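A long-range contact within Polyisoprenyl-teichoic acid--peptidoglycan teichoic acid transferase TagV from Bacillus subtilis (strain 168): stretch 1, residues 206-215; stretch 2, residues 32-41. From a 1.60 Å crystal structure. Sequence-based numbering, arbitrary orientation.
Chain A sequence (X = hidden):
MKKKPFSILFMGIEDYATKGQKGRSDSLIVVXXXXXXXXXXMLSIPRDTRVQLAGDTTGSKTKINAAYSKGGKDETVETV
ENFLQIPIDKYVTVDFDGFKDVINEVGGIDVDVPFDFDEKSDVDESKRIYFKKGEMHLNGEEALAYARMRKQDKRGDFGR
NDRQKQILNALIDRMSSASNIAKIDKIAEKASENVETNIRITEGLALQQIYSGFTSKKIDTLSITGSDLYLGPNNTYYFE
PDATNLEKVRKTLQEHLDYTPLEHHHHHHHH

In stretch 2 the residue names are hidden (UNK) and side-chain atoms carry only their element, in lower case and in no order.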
ATOM      1  N   ALA A 206      -1.539 -11.196  16.892  1.00 26.94           N
ATOM      2  CA  ALA A 206      -1.758 -12.547  16.387  1.00 24.62           C
ATOM      3  C   ALA A 206      -1.085 -12.741  15.038  1.00 27.06           C
ATOM      4  O   ALA A 206      -0.486 -13.794  14.782  1.00 29.14           O
ATOM      5  CB  ALA A 206      -3.255 -12.839  16.285  1.00 27.81           C
ATOM      6  N   LEU A 207      -1.183 -11.738  14.157  1.00 25.19           N
ATOM      7  CA  LEU A 207      -0.554 -11.833  12.842  1.00 24.81           C
ATOM      8  C   LEU A 207       0.962 -11.879  12.954  1.00 27.01           C
ATOM      9  O   LEU A 207       1.618 -12.646  12.238  1.00 31.55           O
ATOM     10  CB  LEU A 207      -0.979 -10.653  11.971  1.00 25.68           C
ATOM     11  CG  LEU A 207      -2.321 -10.848  11.293  1.00 32.67           C
ATOM     12  CD1 LEU A 207      -2.762  -9.524  10.707  1.00 33.27           C
ATOM     13  CD2 LEU A 207      -2.208 -11.913  10.218  1.00 34.73           C
ATOM     14  N   GLN A 208       1.538 -11.057  13.836  1.00 26.53           N
ATOM     15  CA  GLN A 208       2.980 -11.113  14.053  1.00 29.53           C
ATOM     16  C   GLN A 208       3.396 -12.495  14.529  1.00 29.40           C
ATOM     17  O   GLN A 208       4.426 -13.027  14.096  1.00 29.57           O
ATOM     18  CB  GLN A 208       3.413 -10.054  15.068  1.00 30.43           C
ATOM     19  CG  GLN A 208       4.918  -9.807  15.117  1.00 33.27           C
ATOM     20  CD  GLN A 208       5.681 -10.905  15.849  1.00 32.47           C
ATOM     21  OE1 GLN A 208       5.133 -11.573  16.727  1.00 31.69           O
ATOM     22  NE2 GLN A 208       6.947 -11.100  15.481  1.00 34.24           N
ATOM     23  N   GLN A 209       2.610 -13.090  15.428  1.00 27.25           N
ATOM     24  CA  GLN A 209       2.966 -14.419  15.908  1.00 28.12           C
ATOM     25  C   GLN A 209       2.868 -15.453  14.794  1.00 26.62           C
ATOM     26  O   GLN A 209       3.717 -16.346  14.693  1.00 27.52           O
ATOM     27  CB  GLN A 209       2.086 -14.804  17.099  1.00 26.10           C
ATOM     28  CG  GLN A 209       2.562 -16.057  17.811  1.00 31.51           C
ATOM     29  CD  GLN A 209       2.083 -17.322  17.125  1.00 37.53           C
ATOM     30  OE1 GLN A 209       1.028 -17.324  16.488  1.00 36.59           O
ATOM     31  NE2 GLN A 209       2.851 -18.408  17.257  1.00 34.30           N
ATOM     32  N   ILE A 210       1.851 -15.344  13.936  1.00 26.41           N
ATOM     33  CA  ILE A 210       1.673 -16.338  12.881  1.00 26.19           C
ATOM     34  C   ILE A 210       2.805 -16.256  11.869  1.00 24.64           C
ATOM     35  O   ILE A 210       3.325 -17.281  11.410  1.00 29.28           O
ATOM     36  CB  ILE A 210       0.305 -16.143  12.204  1.00 28.75           C
ATOM     37  CG1 ILE A 210      -0.826 -16.547  13.152  1.00 32.45           C
ATOM     38  CG2 ILE A 210       0.230 -16.941  10.901  1.00 34.30           C
ATOM     39  CD1 ILE A 210      -2.185 -16.010  12.720  1.00 33.47           C
ATOM     40  N   TYR A 211       3.197 -15.043  11.492  1.00 26.28           N
ATOM     41  CA  TYR A 211       4.232 -14.834  10.493  1.00 25.41           C
ATOM     42  C   TYR A 211       5.608 -14.640  11.124  1.00 26.76           C
ATOM     43  O   TYR A 211       6.512 -14.106  10.479  1.00 27.68           O
ATOM     44  CB  TYR A 211       3.845 -13.649   9.603  1.00 25.44           C
ATOM     45  CG  TYR A 211       2.711 -14.025   8.671  1.00 22.18           C
ATOM     46  CD1 TYR A 211       2.970 -14.648   7.462  1.00 23.11           C
ATOM     47  CD2 TYR A 211       1.381 -13.781   9.016  1.00 24.04           C
ATOM     48  CE1 TYR A 211       1.940 -15.016   6.604  1.00 22.19           C
ATOM     49  CE2 TYR A 211       0.338 -14.135   8.160  1.00 23.62           C
ATOM     50  CZ  TYR A 211       0.630 -14.750   6.955  1.00 23.27           C
ATOM     51  OH  TYR A 211      -0.372 -15.128   6.086  1.00 20.50           O
ATOM     52  N   SER A 212       5.771 -15.036  12.383  1.00 27.77           N
ATOM     53  CA  SER A 212       7.090 -15.001  12.991  1.00 26.65           C
ATOM     54  C   SER A 212       8.039 -15.878  12.187  1.00 28.54           C
ATOM     55  O   SER A 212       7.748 -17.046  11.926  1.00 32.93           O
ATOM     56  CB  SER A 212       7.024 -15.484  14.439  1.00 30.08           C
ATOM     57  OG  SER A 212       8.318 -15.505  15.013  1.00 36.23           O
ATOM     58  N   GLY A 213       9.163 -15.302  11.770  1.00 32.03           N
ATOM     59  CA  GLY A 213      10.121 -16.016  10.952  1.00 30.38           C
ATOM     60  C   GLY A 213       9.860 -15.929   9.466  1.00 29.69           C
ATOM     61  O   GLY A 213      10.670 -16.422   8.677  1.00 34.00           O
ATOM     62  N   PHE A 214       8.752 -15.319   9.057  1.00 25.01           N
ATOM     63  CA  PHE A 214       8.490 -15.067   7.655  1.00 27.24           C
ATOM     64  C   PHE A 214       9.498 -14.048   7.123  1.00 26.09           C
ATOM     65  O   PHE A 214      10.254 -13.428   7.878  1.00 31.64           O
ATOM     66  CB  PHE A 214       7.045 -14.589   7.514  1.00 23.58           C
ATOM     67  CG  PHE A 214       6.552 -14.425   6.100  1.00 22.89           C
ATOM     68  CD1 PHE A 214       6.224 -15.514   5.317  1.00 24.42           C
ATOM     69  CD2 PHE A 214       6.343 -13.152   5.591  1.00 22.11           C
ATOM     70  CE1 PHE A 214       5.736 -15.331   4.018  1.00 26.41           C
ATOM     71  CE2 PHE A 214       5.855 -12.964   4.305  1.00 23.27           C
ATOM     72  CZ  PHE A 214       5.545 -14.048   3.527  1.00 26.82           C
ATOM     73  N   THR A 215       9.514 -13.877   5.805  1.00 27.36           N
ATOM     74  CA  THR A 215      10.438 -12.937   5.192  1.00 25.79           C
ATOM     75  C   THR A 215       9.817 -12.446   3.892  1.00 27.16           C
ATOM     76  O   THR A 215       9.120 -13.203   3.208  1.00 24.55           O
ATOM     77  CB  THR A 215      11.812 -13.583   4.956  1.00 29.46           C
ATOM     78  OG1 THR A 215      12.769 -12.579   4.600  1.00 34.75           O
ATOM     79  CG2 THR A 215      11.740 -14.640   3.858  1.00 30.63           C
ATOM     80  N   UNK A  32      -2.775  -9.896   0.381  1.00 17.60           N
ATOM     81  CA  UNK A  32      -3.662 -10.988   0.754  1.00 16.72           C
ATOM     82  C   UNK A  32      -2.880 -11.980   1.612  1.00 17.61           C
ATOM     83  O   UNK A  32      -1.685 -12.188   1.399  1.00 20.25           O
ATOM     84  o   UNK A  32      -3.268 -12.123  -1.369  1.00 20.44           O
ATOM     85  c   UNK A  32      -4.290 -11.680  -0.470  1.00 20.08           C
ATOM     86  c   UNK A  32      -5.194 -10.705  -1.232  1.00 16.63           C
ATOM     87  N   UNK A  33      -3.546 -12.549   2.605  1.00 16.39           N
ATOM     88  CA  UNK A  33      -2.891 -13.396   3.598  1.00 16.38           C
ATOM     89  C   UNK A  33      -3.660 -14.698   3.743  1.00 20.76           C
ATOM     90  O   UNK A  33      -4.897 -14.708   3.806  1.00 21.04           O
ATOM     91  c   UNK A  33      -1.329 -11.221   6.388  1.00 24.10           C
ATOM     92  c   UNK A  33      -2.913 -10.147   4.788  1.00 21.66           C
ATOM     93  c   UNK A  33      -2.795 -12.676   4.960  1.00 19.01           C
ATOM     94  c   UNK A  33      -2.004 -11.363   5.042  1.00 21.36           C
ATOM     95  N   UNK A  34      -2.917 -15.810   3.782  1.00 19.67           N
ATOM     96  CA  UNK A  34      -3.478 -17.122   4.080  1.00 22.33           C
ATOM     97  C   UNK A  34      -2.761 -17.583   5.342  1.00 25.09           C
ATOM     98  O   UNK A  34      -1.676 -18.200   5.268  1.00 26.44           O
ATOM     99  c   UNK A  34      -3.949 -19.430   3.141  1.00 26.23           C
ATOM    100  o   UNK A  34      -3.850 -20.292   2.243  1.00 30.14           O
ATOM    101  c   UNK A  34      -3.285 -18.087   2.911  1.00 23.92           C
ATOM    102  o   UNK A  34      -4.554 -19.636   4.215  1.00 32.03           O
ATOM    103  N   UNK A  35      -3.294 -17.243   6.526  1.00 23.94           N
ATOM    104  CA  UNK A  35      -2.561 -17.532   7.770  1.00 27.11           C
ATOM    105  C   UNK A  35      -2.421 -19.007   8.071  1.00 29.88           C
ATOM    106  O   UNK A  35      -1.418 -19.411   8.681  1.00 27.46           O
ATOM    107  c   UNK A  35      -4.108 -15.727   8.119  1.00 24.57           C
ATOM    108  c   UNK A  35      -3.395 -16.820   8.847  1.00 25.74           C
ATOM    109  c   UNK A  35      -4.422 -16.316   6.753  1.00 21.18           C
ATOM    110  N   UNK A  36      -3.398 -19.829   7.683  1.00 27.13           N
ATOM    111  CA  UNK A  36      -3.273 -21.262   7.925  1.00 34.64           C
ATOM    112  C   UNK A  36      -2.031 -21.832   7.258  1.00 33.51           C
ATOM    113  O   UNK A  36      -1.443 -22.791   7.764  1.00 32.83           O
ATOM    114  n   UNK A  36      -9.339 -21.559   8.307  1.00 74.29           N
ATOM    115  c   UNK A  36      -6.989 -22.274   7.872  1.00 67.39           C
ATOM    116  c   UNK A  36      -5.610 -22.120   8.497  1.00 61.36           C
ATOM    117  c   UNK A  36      -8.093 -22.121   8.908  1.00 71.38           C
ATOM    118  c   UNK A  36      -4.526 -21.991   7.435  1.00 46.77           C
ATOM    119  N   UNK A  37      -1.610 -21.246   6.137  1.00 31.01           N
ATOM    120  CA  UNK A  37      -0.450 -21.696   5.380  1.00 33.30           C
ATOM    121  C   UNK A  37       0.729 -20.740   5.465  1.00 29.76           C
ATOM    122  O   UNK A  37       1.739 -20.965   4.791  1.00 32.00           O
ATOM    123  n   UNK A  37      -2.838 -22.895   2.984  1.00 41.86           N
ATOM    124  c   UNK A  37      -1.748 -23.089   3.714  1.00 39.81           C
ATOM    125  c   UNK A  37      -0.838 -21.899   3.908  1.00 34.92           C
ATOM    126  o   UNK A  37      -1.472 -24.174   4.221  1.00 39.23           O
ATOM    127  N   UNK A  38       0.616 -19.665   6.249  1.00 27.09           N
ATOM    128  CA  UNK A  38       1.679 -18.671   6.414  1.00 26.92           C
ATOM    129  C   UNK A  38       2.142 -18.111   5.071  1.00 26.37           C
ATOM    130  O   UNK A  38       3.343 -17.994   4.811  1.00 28.71           O
ATOM    131  c   UNK A  38       2.868 -19.258   7.190  1.00 26.84           C
ATOM    132  n   UNK A  38       2.868 -19.965  11.486  1.00 60.58           N
ATOM    133  c   UNK A  38       3.665 -20.524   9.179  1.00 43.62           C
ATOM    134  c   UNK A  38       4.052 -20.112  10.587  1.00 58.31           C
ATOM    135  c   UNK A  38       2.554 -19.651   8.610  1.00 33.15           C
ATOM    136  N   UNK A  39       1.185 -17.745   4.207  1.00 24.09           N
ATOM    137  CA  UNK A  39       1.562 -17.178   2.916  1.00 22.84           C
ATOM    138  C   UNK A  39       0.965 -15.787   2.742  1.00 22.72           C
ATOM    139  O   UNK A  39      -0.002 -15.419   3.417  1.00 22.65           O
ATOM    140  c   UNK A  39       1.130 -18.072   1.742  1.00 24.83           C
ATOM    141  c   UNK A  39       1.841 -19.432   1.817  1.00 24.35           C
ATOM    142  o   UNK A  39      -0.287 -18.273   1.779  1.00 26.03           O
ATOM    143  N   UNK A  40       1.578 -15.026   1.827  1.00 22.64           N
ATOM    144  CA  UNK A  40       1.167 -13.663   1.483  1.00 19.70           C
ATOM    145  C   UNK A  40       1.338 -13.399  -0.006  1.00 19.53           C
ATOM    146  O   UNK A  40       2.262 -13.900  -0.644  1.00 21.03           O
ATOM    147  c   UNK A  40       1.999 -12.590   2.205  1.00 28.07           C
ATOM    148  s   UNK A  40       2.545 -10.892   4.231  1.00 23.66           S
ATOM    149  c   UNK A  40       1.802 -12.457   3.690  1.00 27.68           C
ATOM    150  c   UNK A  40       2.905 -11.311   5.940  1.00 26.97           C
ATOM    151  N   UNK A  41       0.468 -12.535  -0.539  1.00 20.49           N
ATOM    152  CA  UNK A  41       0.635 -11.977  -1.874  1.00 20.57           C
ATOM    153  C   UNK A  41       0.491 -10.466  -1.777  1.00 18.87           C
ATOM    154  O   UNK A  41      -0.132  -9.961  -0.841  1.00 17.94           O
ATOM    155  c   UNK A  41      -0.382 -12.550  -2.867  1.00 20.20           C
ATOM    156  c   UNK A  41      -0.325 -14.064  -2.931  1.00 19.66           C
ATOM    157  c   UNK A  41      -1.013 -14.634  -4.170  1.00 19.96           C
ATOM    158  n   UNK A  41       0.317 -16.759  -4.210  1.00 26.34           N
ATOM    159  c   UNK A  41      -1.039 -16.143  -4.120  1.00 22.17           C
TER

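Stretch 2 is a hairpin, and the C-terminal end of the helix in stretch 1 packs against it. Position 32 carries one carbon bearing an oxygen and a methyl carbon, a fork of three atoms out of reach of stretch 1. This is Thr32, whose backbone N and O both pair with the backbone of position 41. At position 33 four carbons fork at the second, and one terminal carbon lies 4.0 Å from Leu207 CD2; the branched, wholly apolar chain identifies Leu33. Its CB also sits 3.6 Å from Tyr211 OH. Position 34 has two carbons, the second carrying two oxygens, with its CA-to-CB bond pointing away from stretch 1: a carboxylate, Asp34.

At position 35 three carbons close a ring onto the backbone N, which only proline does. The ring of Pro35 lies beside Ile210, with CB 4.1 Å from Ile210 CD1. Position 36 has four carbons in a row ending in nitrogen; its CA-to-CB bond points away from stretch 1 and no side-chain atom comes within 7 Å of it; this is Lys36. Two carbons, the second bearing one oxygen and one nitrogen, mark position 37 as an amide, Asn37. It serves the turn itself, its ND2 donating to Asp34 OD2 at 2.9 Å.

Position 38 again shows four carbons and a terminal nitrogen, but here the nitrogen reaches Ile210 O at 2.7 Å. The residue is Lys38, and its NZ donates a hydrogen bond to that carbonyl, near the end of the helix. Position 39 carries one carbon with an oxygen and a carbon, its CA-to-CB bond pointing away from stretch 1, and is Thr39; it contributes its backbone, Thr39 O accepting a hydrogen bond from Tyr211 OH at 2.7 Å. At position 40 an unbranched chain of two carbons, sulfur and a carbon can only be methionine. The CE of Met40 lies over one face of the Tyr211 ring, 3.8 Å from its centroid, and 3.8 Å from Phe214 CE2. Position 41, four carbons in a row and a nitrogen, is Lys41, beyond reach of stretch 1.

The contact centers on Tyr211, the first residue to leave helical geometry. Its hydroxyl is anchored at the ring edge by a strand carbonyl while Met40 covers a face and Leu33 CD2 approaches Tyr211 CE2 at 3.8 Å. A type II turn from Tyr211 to Phe214 accompanies the approach of the second aromatic ring to the same methionine. Apolar packing thus joins helix end to hairpin, and two hydrogen bonds to backbone carbonyls, one from each stretch, fix their relative position.

Stretch 2 32-41: TLDPKNKTMK
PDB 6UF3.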